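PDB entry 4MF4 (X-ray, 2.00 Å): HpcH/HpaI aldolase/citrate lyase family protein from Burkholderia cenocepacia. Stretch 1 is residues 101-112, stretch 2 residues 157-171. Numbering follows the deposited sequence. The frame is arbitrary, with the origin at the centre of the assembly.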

ATOM      1  N   ALA A 101      -8.553  -6.878 -18.163  1.00 16.29           N
ATOM      2  CA  ALA A 101      -8.520  -5.901 -19.233  1.00 16.82           C
ATOM      3  C   ALA A 101      -8.772  -6.689 -20.517  1.00 16.88           C
ATOM      4  O   ALA A 101      -8.127  -7.701 -20.746  1.00 16.58           O
ATOM      5  N   ARG A 102      -9.725  -6.243 -21.320  1.00 15.93           N
ATOM      6  CA  ARG A 102     -10.067  -6.956 -22.562  1.00 16.95           C
ATOM      7  C   ARG A 102      -9.620  -6.206 -23.818  1.00 15.74           C
ATOM      8  O   ARG A 102      -9.785  -6.710 -24.941  1.00 14.93           O
ATOM      9  N   THR A 103      -9.095  -4.995 -23.648  1.00 14.52           N
ATOM     10  CA  THR A 103      -8.497  -4.275 -24.761  1.00 14.15           C
ATOM     11  C   THR A 103      -7.078  -3.877 -24.332  1.00 13.71           C
ATOM     12  O   THR A 103      -6.877  -3.221 -23.298  1.00 13.84           O
ATOM     13  N   LEU A 104      -6.098  -4.307 -25.106  1.00 13.13           N
ATOM     14  CA  LEU A 104      -4.698  -4.084 -24.790  1.00 13.10           C
ATOM     15  C   LEU A 104      -4.031  -3.279 -25.880  1.00 13.28           C
ATOM     16  O   LEU A 104      -4.302  -3.507 -27.092  1.00 13.50           O
ATOM     17  N   MET A 105      -3.190  -2.333 -25.470  1.00 12.98           N
ATOM     18  CA  MET A 105      -2.359  -1.594 -26.393  1.00 13.52           C
ATOM     19  C   MET A 105      -0.902  -2.051 -26.224  1.00 13.11           C
ATOM     20  O   MET A 105      -0.372  -2.071 -25.110  1.00 12.28           O
ATOM     21  N   PHE A 106      -0.256  -2.405 -27.338  1.00 13.28           N
ATOM     22  CA  PHE A 106       1.167  -2.799 -27.348  1.00 13.09           C
ATOM     23  C   PHE A 106       2.043  -1.674 -27.938  1.00 14.79           C
ATOM     24  O   PHE A 106       1.805  -1.194 -29.077  1.00 14.68           O
ATOM     25  N   PRO A 107       3.045  -1.234 -27.179  1.00 15.43           N
ATOM     26  CA  PRO A 107       3.944  -0.196 -27.637  1.00 16.91           C
ATOM     27  C   PRO A 107       4.909  -0.740 -28.669  1.00 18.14           C
ATOM     28  O   PRO A 107       5.076  -1.940 -28.790  1.00 15.50           O
ATOM     29  N   CYS A 108       5.590   0.139 -29.372  1.00 19.61           N
ATOM     30  CA  CYS A 108       6.744  -0.322 -30.145  1.00 22.34           C
ATOM     31  C   CYS A 108       6.470  -1.524 -31.064  1.00 20.71           C
ATOM     32  O   CYS A 108       7.218  -2.504 -31.010  1.00 17.91           O
ATOM     33  N   ILE A 109       5.445  -1.482 -31.903  1.00 18.82           N
ATOM     34  CA  ILE A 109       5.215  -2.608 -32.824  1.00 19.59           C
ATOM     35  C   ILE A 109       5.801  -2.172 -34.174  1.00 20.45           C
ATOM     36  O   ILE A 109       5.322  -1.199 -34.756  1.00 20.92           O
ATOM     37  N   GLU A 110       6.807  -2.889 -34.667  1.00 21.73           N
ATOM     38  CA  GLU A 110       7.526  -2.453 -35.861  1.00 21.93           C
ATOM     39  C   GLU A 110       7.438  -3.352 -37.071  1.00 19.93           C
ATOM     40  O   GLU A 110       7.753  -2.915 -38.178  1.00 19.08           O
ATOM     41  N   THR A 111       7.053  -4.612 -36.872  1.00 18.45           N
ATOM     42  CA  THR A 111       6.940  -5.563 -37.969  1.00 17.98           C
ATOM     43  C   THR A 111       5.651  -6.366 -37.877  1.00 17.63           C
ATOM     44  O   THR A 111       5.042  -6.444 -36.836  1.00 16.31           O
ATOM     45  N   PRO A 112       5.244  -6.997 -38.982  1.00 18.37           N
ATOM     46  CA  PRO A 112       4.062  -7.781 -38.863  1.00 18.45           C
ATOM     47  C   PRO A 112       4.316  -8.979 -37.940  1.00 18.67           C
ATOM     48  O   PRO A 112       3.396  -9.394 -37.294  1.00 18.05           O
ATOM     49  N   ALA A 157     -12.970 -14.165 -28.284  1.00 20.28           N
ATOM     50  CA  ALA A 157     -13.818 -13.297 -29.118  1.00 20.77           C
ATOM     51  C   ALA A 157     -13.947 -11.862 -28.595  1.00 20.11           C
ATOM     52  O   ALA A 157     -14.261 -10.970 -29.357  1.00 20.08           O
ATOM     53  N   GLN A 158     -13.688 -11.648 -27.300  1.00 19.59           N
ATOM     54  CA  GLN A 158     -13.870 -10.339 -26.696  1.00 19.46           C
ATOM     55  C   GLN A 158     -12.568  -9.588 -26.441  1.00 18.57           C
ATOM     56  O   GLN A 158     -12.616  -8.477 -25.944  1.00 17.80           O
ATOM     57  N   VAL A 159     -11.427 -10.180 -26.786  1.00 18.14           N
ATOM     58  CA  VAL A 159     -10.144  -9.483 -26.598  1.00 18.14           C
ATOM     59  C   VAL A 159      -9.782  -8.680 -27.838  1.00 17.70           C
ATOM     60  O   VAL A 159      -9.771  -9.210 -28.959  1.00 16.85           O
ATOM     61  N   ALA A 160      -9.525  -7.391 -27.650  1.00 16.71           N
ATOM     62  CA  ALA A 160      -9.082  -6.515 -28.721  1.00 16.31           C
ATOM     63  C   ALA A 160      -7.625  -6.098 -28.591  1.00 15.35           C
ATOM     64  O   ALA A 160      -7.131  -5.887 -27.495  1.00 13.66           O
ATOM     65  N   VAL A 161      -6.940  -6.013 -29.731  1.00 14.71           N
ATOM     66  CA  VAL A 161      -5.526  -5.687 -29.771  1.00 13.97           C
ATOM     67  C   VAL A 161      -5.328  -4.389 -30.567  1.00 13.87           C
ATOM     68  O   VAL A 161      -5.749  -4.260 -31.717  1.00 14.39           O
ATOM     69  N   ILE A 162      -4.669  -3.444 -29.921  1.00 13.84           N
ATOM     70  CA  ILE A 162      -4.243  -2.169 -30.502  1.00 13.98           C
ATOM     71  C   ILE A 162      -2.704  -2.169 -30.557  1.00 14.41           C
ATOM     72  O   ILE A 162      -2.016  -2.391 -29.522  1.00 13.76           O
ATOM     73  N   VAL A 163      -2.163  -1.937 -31.757  1.00 14.21           N
ATOM     74  CA  VAL A 163      -0.702  -1.894 -31.956  1.00 14.14           C
ATOM     75  C   VAL A 163      -0.248  -0.445 -32.172  1.00 15.15           C
ATOM     76  O   VAL A 163      -0.792   0.272 -33.015  1.00 13.29           O
ATOM     77  N   GLN A 164       0.731  -0.022 -31.398  1.00 14.36           N
ATOM     78  CA  GLN A 164       1.219   1.308 -31.534  1.00 17.51           C
ATOM     79  C   GLN A 164       2.323   1.306 -32.593  1.00 17.55           C
ATOM     80  O   GLN A 164       3.280   0.544 -32.495  1.00 17.21           O
ATOM     81  N   VAL A 165       2.168   2.137 -33.623  1.00 17.91           N
ATOM     82  CA  VAL A 165       3.141   2.194 -34.710  1.00 21.53           C
ATOM     83  C   VAL A 165       3.932   3.481 -34.505  1.00 24.99           C
ATOM     84  O   VAL A 165       3.413   4.575 -34.644  1.00 30.42           O
ATOM     85  N   GLU A 166       5.183   3.365 -34.141  1.00 30.02           N
ATOM     86  CA  GLU A 166       5.852   4.559 -33.644  1.00 37.13           C
ATOM     87  C   GLU A 166       7.320   4.647 -33.981  1.00 37.40           C
ATOM     88  O   GLU A 166       8.064   5.368 -33.320  1.00 44.37           O
ATOM     89  N   SER A 167       7.689   4.003 -35.082  1.00 35.49           N
ATOM     90  CA  SER A 167       9.029   3.964 -35.571  1.00 32.21           C
ATOM     91  C   SER A 167       9.022   4.057 -37.075  1.00 32.63           C
ATOM     92  O   SER A 167       8.008   3.789 -37.726  1.00 31.44           O
ATOM     93  N   ALA A 168      10.176   4.322 -37.651  1.00 31.40           N
ATOM     94  CA  ALA A 168      10.294   4.393 -39.093  1.00 30.86           C
ATOM     95  C   ALA A 168      10.177   3.025 -39.796  1.00 32.09           C
ATOM     96  O   ALA A 168       9.645   2.892 -40.914  1.00 29.63           O
ATOM     97  N   ARG A 169      10.717   1.997 -39.166  1.00 30.59           N
ATOM     98  CA  ARG A 169      10.574   0.652 -39.711  1.00 29.84           C
ATOM     99  C   ARG A 169       9.089   0.268 -39.660  1.00 23.29           C
ATOM    100  O   ARG A 169       8.557  -0.350 -40.569  1.00 23.98           O
ATOM    101  N   GLY A 170       8.440   0.629 -38.574  1.00 21.40           N
ATOM    102  CA  GLY A 170       7.010   0.318 -38.400  1.00 20.82           C
ATOM    103  C   GLY A 170       6.173   0.983 -39.470  1.00 20.27           C
ATOM    104  O   GLY A 170       5.242   0.388 -39.997  1.00 18.65           O
ATOM    105  N   VAL A 171       6.509   2.232 -39.792  1.00 21.05           N
ATOM    106  CA  VAL A 171       5.798   2.927 -40.852  1.00 23.24           C
ATOM    107  C   VAL A 171       5.999   2.218 -42.203  1.00 25.15           C
ATOM    108  O   VAL A 171       5.029   2.038 -42.943  1.00 25.24           O
TER

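The contact between these two stretches is a pair of neighbouring parallel β-strands, joined by a ladder of backbone hydrogen bonds and extended past the paired residues by two glutamate carboxylates, one bonding a backbone amide and the other an arginine at the start of a helix. It illustrates a general principle: in a parallel sheet the backbone sets the register, and side chains then pack beside their neighbours on alternating faces rather than pointing at the opposite strand.

The ladder zigzags between the chains. Ala-160 N donates to Arg-102 O (2.8 Å), Leu-104 N to Ala-160 O (3.0 Å), Ile-162 N to Leu-104 O (2.9 Å), Phe-106 N to Ile-162 O (2.8 Å) and Gln-164 N to Phe-106 O (2.8 Å). This pairing places Thr-103, Met-105, Ala-160 and Ile-162 on one face. There Thr-103, an m rotamer, brings CG2 to 3.7 Å from CD1 of Ile-162, whose chi1 is m and chi2 t. The extended start of Met-105 (chi1 and chi2 both t, chi3 m) lays its CG 4.1 Å from Ile-162 CG2, and carries SD to 3.8 Å from Gln-164 OE1. Ile-162 therefore bridges two residues of the partner strand.

Leu-104, Phe-106, Val-161 and Val-163 occupy the other face. Phe-106, with chi1 m, sets CD1 4.0 Å from CG1 of Val-161, a t rotamer. Beyond the strand pairing, Ile-109 points toward the second stretch; with both chi angles m, it places CG1 3.7 Å from CB of Val-163.

At the C-terminal end, side chains take over part of the polar work. The CA-to-CB bond of Glu-166 points sideways, but its p, t conformation brings the carboxylate nearer, and OE2 accepts from Cys-108 N at 2.6 Å. Next along, Ile-109 N donates to Gln-164 O at 3.0 Å, so consecutive backbone amides are satisfied by a side chain and a main chain.

Glu-110 (m, t) reaches Arg-169, forming a salt bridge between OE2 and NH2 at 2.5 Å, with the oxygen at the edge of the guanidinium. The long Arg-169 side chain (t, t, p) also passes Thr-111, its CD lying 4.0 Å from Thr-111 CG2. Ser-167, a p rotamer at the helix N-cap, accepts through OG from Gly-170 N at 3.1 Å. Gly-170 CA lies 3.3 Å from Glu-110 O in a CA-H...O contact. Separately, a β-carbon on this residue would clash with Ser-167 OG, so the absence of a side chain suits the corner.

At the opposite end, Arg-102 (m, t, m) runs beside Gln-158, with NH1 3.9 Å from Gln-158 CB, while its guanidinium finds hydrogen bonds elsewhere in the structure.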

ATOM      1  CB  ALA A 101      -7.179  -5.178 -19.282  1.00 16.51           C
ATOM      2  CB  ARG A 102     -11.588  -7.208 -22.634  1.00 18.68           C
ATOM      3  CG  ARG A 102     -12.076  -8.059 -21.479  1.00 20.96           C
ATOM      4  CD  ARG A 102     -13.504  -8.579 -21.676  1.00 23.63           C
ATOM      5  NE  ARG A 102     -14.463  -7.489 -21.697  1.00 24.97           N
ATOM      6  CZ  ARG A 102     -15.771  -7.652 -21.919  1.00 31.57           C
ATOM      7  NH1 ARG A 102     -16.299  -8.863 -22.161  1.00 36.87           N
ATOM      8  NH2 ARG A 102     -16.563  -6.605 -21.907  1.00 33.10           N
ATOM      9  CB  THR A 103      -9.319  -3.039 -25.173  1.00 14.80           C
ATOM     10  OG1 THR A 103     -10.677  -3.405 -25.486  1.00 14.72           O
ATOM     11  CG2 THR A 103      -8.677  -2.352 -26.352  1.00 14.62           C
ATOM     12  CB  LEU A 104      -3.990  -5.413 -24.696  1.00 13.44           C
ATOM     13  CG  LEU A 104      -4.300  -6.313 -23.531  1.00 13.83           C
ATOM     14  CD1 LEU A 104      -3.270  -7.443 -23.497  1.00 14.06           C
ATOM     15  CD2 LEU A 104      -4.342  -5.532 -22.240  1.00 13.76           C
ATOM     16  CB  MET A 105      -2.452  -0.082 -26.160  1.00 14.75           C
ATOM     17  CG  MET A 105      -1.684   0.704 -27.224  1.00 16.23           C
ATOM     18  SD  MET A 105      -1.757   2.482 -27.018  1.00 18.71           S
ATOM     19  CE  MET A 105      -3.503   2.766 -26.833  1.00 18.63           C
ATOM     20  CB  PHE A 106       1.325  -4.065 -28.190  1.00 13.66           C
ATOM     21  CG  PHE A 106       0.722  -5.263 -27.576  1.00 12.62           C
ATOM     22  CD1 PHE A 106      -0.635  -5.514 -27.695  1.00 12.69           C
ATOM     23  CD2 PHE A 106       1.509  -6.127 -26.825  1.00 12.66           C
ATOM     24  CE1 PHE A 106      -1.195  -6.649 -27.130  1.00 11.96           C
ATOM     25  CE2 PHE A 106       0.959  -7.242 -26.247  1.00 12.70           C
ATOM     26  CZ  PHE A 106      -0.411  -7.502 -26.399  1.00 12.13           C
ATOM     27  CB  PRO A 107       4.716   0.201 -26.377  1.00 17.60           C
ATOM     28  CG  PRO A 107       4.602  -0.907 -25.436  1.00 17.46           C
ATOM     29  CD  PRO A 107       3.375  -1.723 -25.824  1.00 16.68           C
ATOM     30  CB  CYS A 108       7.867  -0.804 -29.187  1.00 26.80           C
ATOM     31  SG  CYS A 108       8.416   0.272 -27.842  1.00 35.11           S
ATOM     32  CB  ILE A 109       3.714  -2.940 -32.977  1.00 19.02           C
ATOM     33  CG1 ILE A 109       3.123  -3.486 -31.667  1.00 18.35           C
ATOM     34  CG2 ILE A 109       3.476  -3.902 -34.130  1.00 18.50           C
ATOM     35  CD1 ILE A 109       3.614  -4.846 -31.236  1.00 18.22           C
ATOM     36  CB  GLU A 110       8.982  -2.298 -35.501  1.00 25.45           C
ATOM     37  CG  GLU A 110       9.165  -1.373 -34.326  1.00 27.59           C
ATOM     38  CD  GLU A 110      10.609  -0.968 -34.174  1.00 34.08           C
ATOM     39  OE1 GLU A 110      10.946   0.187 -34.471  1.00 35.19           O
ATOM     40  OE2 GLU A 110      11.413  -1.850 -33.800  1.00 39.19           O
ATOM     41  CB  THR A 111       8.107  -6.562 -37.929  1.00 17.93           C
ATOM     42  OG1 THR A 111       8.027  -7.317 -36.721  1.00 17.02           O
ATOM     43  CG2 THR A 111       9.477  -5.820 -37.959  1.00 17.86           C
ATOM     44  CB  PRO A 112       3.750  -8.201 -40.311  1.00 19.76           C
ATOM     45  CG  PRO A 112       4.970  -7.927 -41.096  1.00 19.91           C
ATOM     46  CD  PRO A 112       5.670  -6.818 -40.378  1.00 19.05           C
ATOM     47  CB  ALA A 157     -15.236 -13.919 -29.254  1.00 21.75           C
ATOM     48  CB  GLN A 158     -14.685 -10.425 -25.403  1.00 19.85           C
ATOM     49  CG  GLN A 158     -16.079 -11.038 -25.548  1.00 21.17           C
ATOM     50  CD  GLN A 158     -16.834 -10.499 -26.735  1.00 21.61           C
ATOM     51  OE1 GLN A 158     -16.795  -9.309 -27.020  1.00 23.28           O
ATOM     52  NE2 GLN A 158     -17.488 -11.384 -27.458  1.00 21.97           N
ATOM     53  CB  VAL A 159      -9.000 -10.459 -26.285  1.00 19.37           C
ATOM     54  CG1 VAL A 159      -7.691  -9.704 -26.143  1.00 20.42           C
ATOM     55  CG2 VAL A 159      -9.274 -11.200 -25.001  1.00 19.63           C
ATOM     56  CB  ALA A 160      -9.970  -5.294 -28.781  1.00 18.10           C
ATOM     57  CB  VAL A 161      -4.695  -6.824 -30.375  1.00 14.20           C
ATOM     58  CG1 VAL A 161      -3.235  -6.416 -30.589  1.00 14.05           C
ATOM     59  CG2 VAL A 161      -4.803  -8.093 -29.539  1.00 14.56           C
ATOM     60  CB  ILE A 162      -4.680  -0.965 -29.645  1.00 13.69           C
ATOM     61  CG1 ILE A 162      -6.181  -1.002 -29.374  1.00 14.62           C
ATOM     62  CG2 ILE A 162      -4.300   0.338 -30.348  1.00 13.83           C
ATOM     63  CD1 ILE A 162      -6.695   0.044 -28.403  1.00 15.15           C
ATOM     64  CB  VAL A 163      -0.239  -2.799 -33.099  1.00 15.20           C
ATOM     65  CG1 VAL A 163      -0.545  -4.244 -32.734  1.00 15.67           C
ATOM     66  CG2 VAL A 163      -0.878  -2.473 -34.442  1.00 15.30           C
ATOM     67  CB  GLN A 164       1.688   1.824 -30.171  1.00 19.63           C
ATOM     68  CG  GLN A 164       1.982   3.292 -30.171  1.00 24.19           C
ATOM     69  CD  GLN A 164       2.086   3.909 -28.745  1.00 26.52           C
ATOM     70  OE1 GLN A 164       1.912   3.239 -27.724  1.00 28.02           O
ATOM     71  NE2 GLN A 164       2.420   5.178 -28.704  1.00 30.97           N
ATOM     72  CB  VAL A 165       2.461   2.158 -36.079  1.00 20.86           C
ATOM     73  CG1 VAL A 165       3.503   2.139 -37.189  1.00 22.40           C
ATOM     74  CG2 VAL A 165       1.571   0.935 -36.195  1.00 20.26           C
ATOM     75  CB  GLU A 166       5.608   4.735 -32.132  1.00 39.65           C
ATOM     76  CG  GLU A 166       6.143   3.633 -31.246  1.00 40.93           C
ATOM     77  CD  GLU A 166       5.569   3.725 -29.830  1.00 46.27           C
ATOM     78  OE1 GLU A 166       5.036   4.819 -29.501  1.00 48.96           O
ATOM     79  OE2 GLU A 166       5.639   2.718 -29.061  1.00 35.02           O
ATOM     80  CB  SER A 167       9.586   2.611 -35.200  1.00 37.03           C
ATOM     81  OG  SER A 167       8.641   1.635 -35.636  1.00 33.89           O
ATOM     82  CB  ALA A 168      11.615   5.023 -39.442  1.00 31.51           C
ATOM     83  CB  ARG A 169      11.402  -0.364 -38.903  1.00 32.15           C
ATOM     84  CG  ARG A 169      11.068  -1.813 -39.253  1.00 34.88           C
ATOM     85  CD  ARG A 169      12.034  -2.771 -38.609  1.00 37.99           C
ATOM     86  NE  ARG A 169      12.276  -2.445 -37.200  1.00 39.34           N
ATOM     87  CZ  ARG A 169      13.221  -3.019 -36.456  1.00 44.03           C
ATOM     88  NH1 ARG A 169      14.028  -3.930 -36.995  1.00 46.01           N
ATOM     89  NH2 ARG A 169      13.371  -2.680 -35.171  1.00 40.72           N
ATOM     90  CB  VAL A 171       6.143   4.426 -40.942  1.00 23.93           C
ATOM     91  CG1 VAL A 171       5.369   5.051 -42.091  1.00 22.95           C
ATOM     92  CG2 VAL A 171       5.764   5.153 -39.640  1.00 23.61           C
TER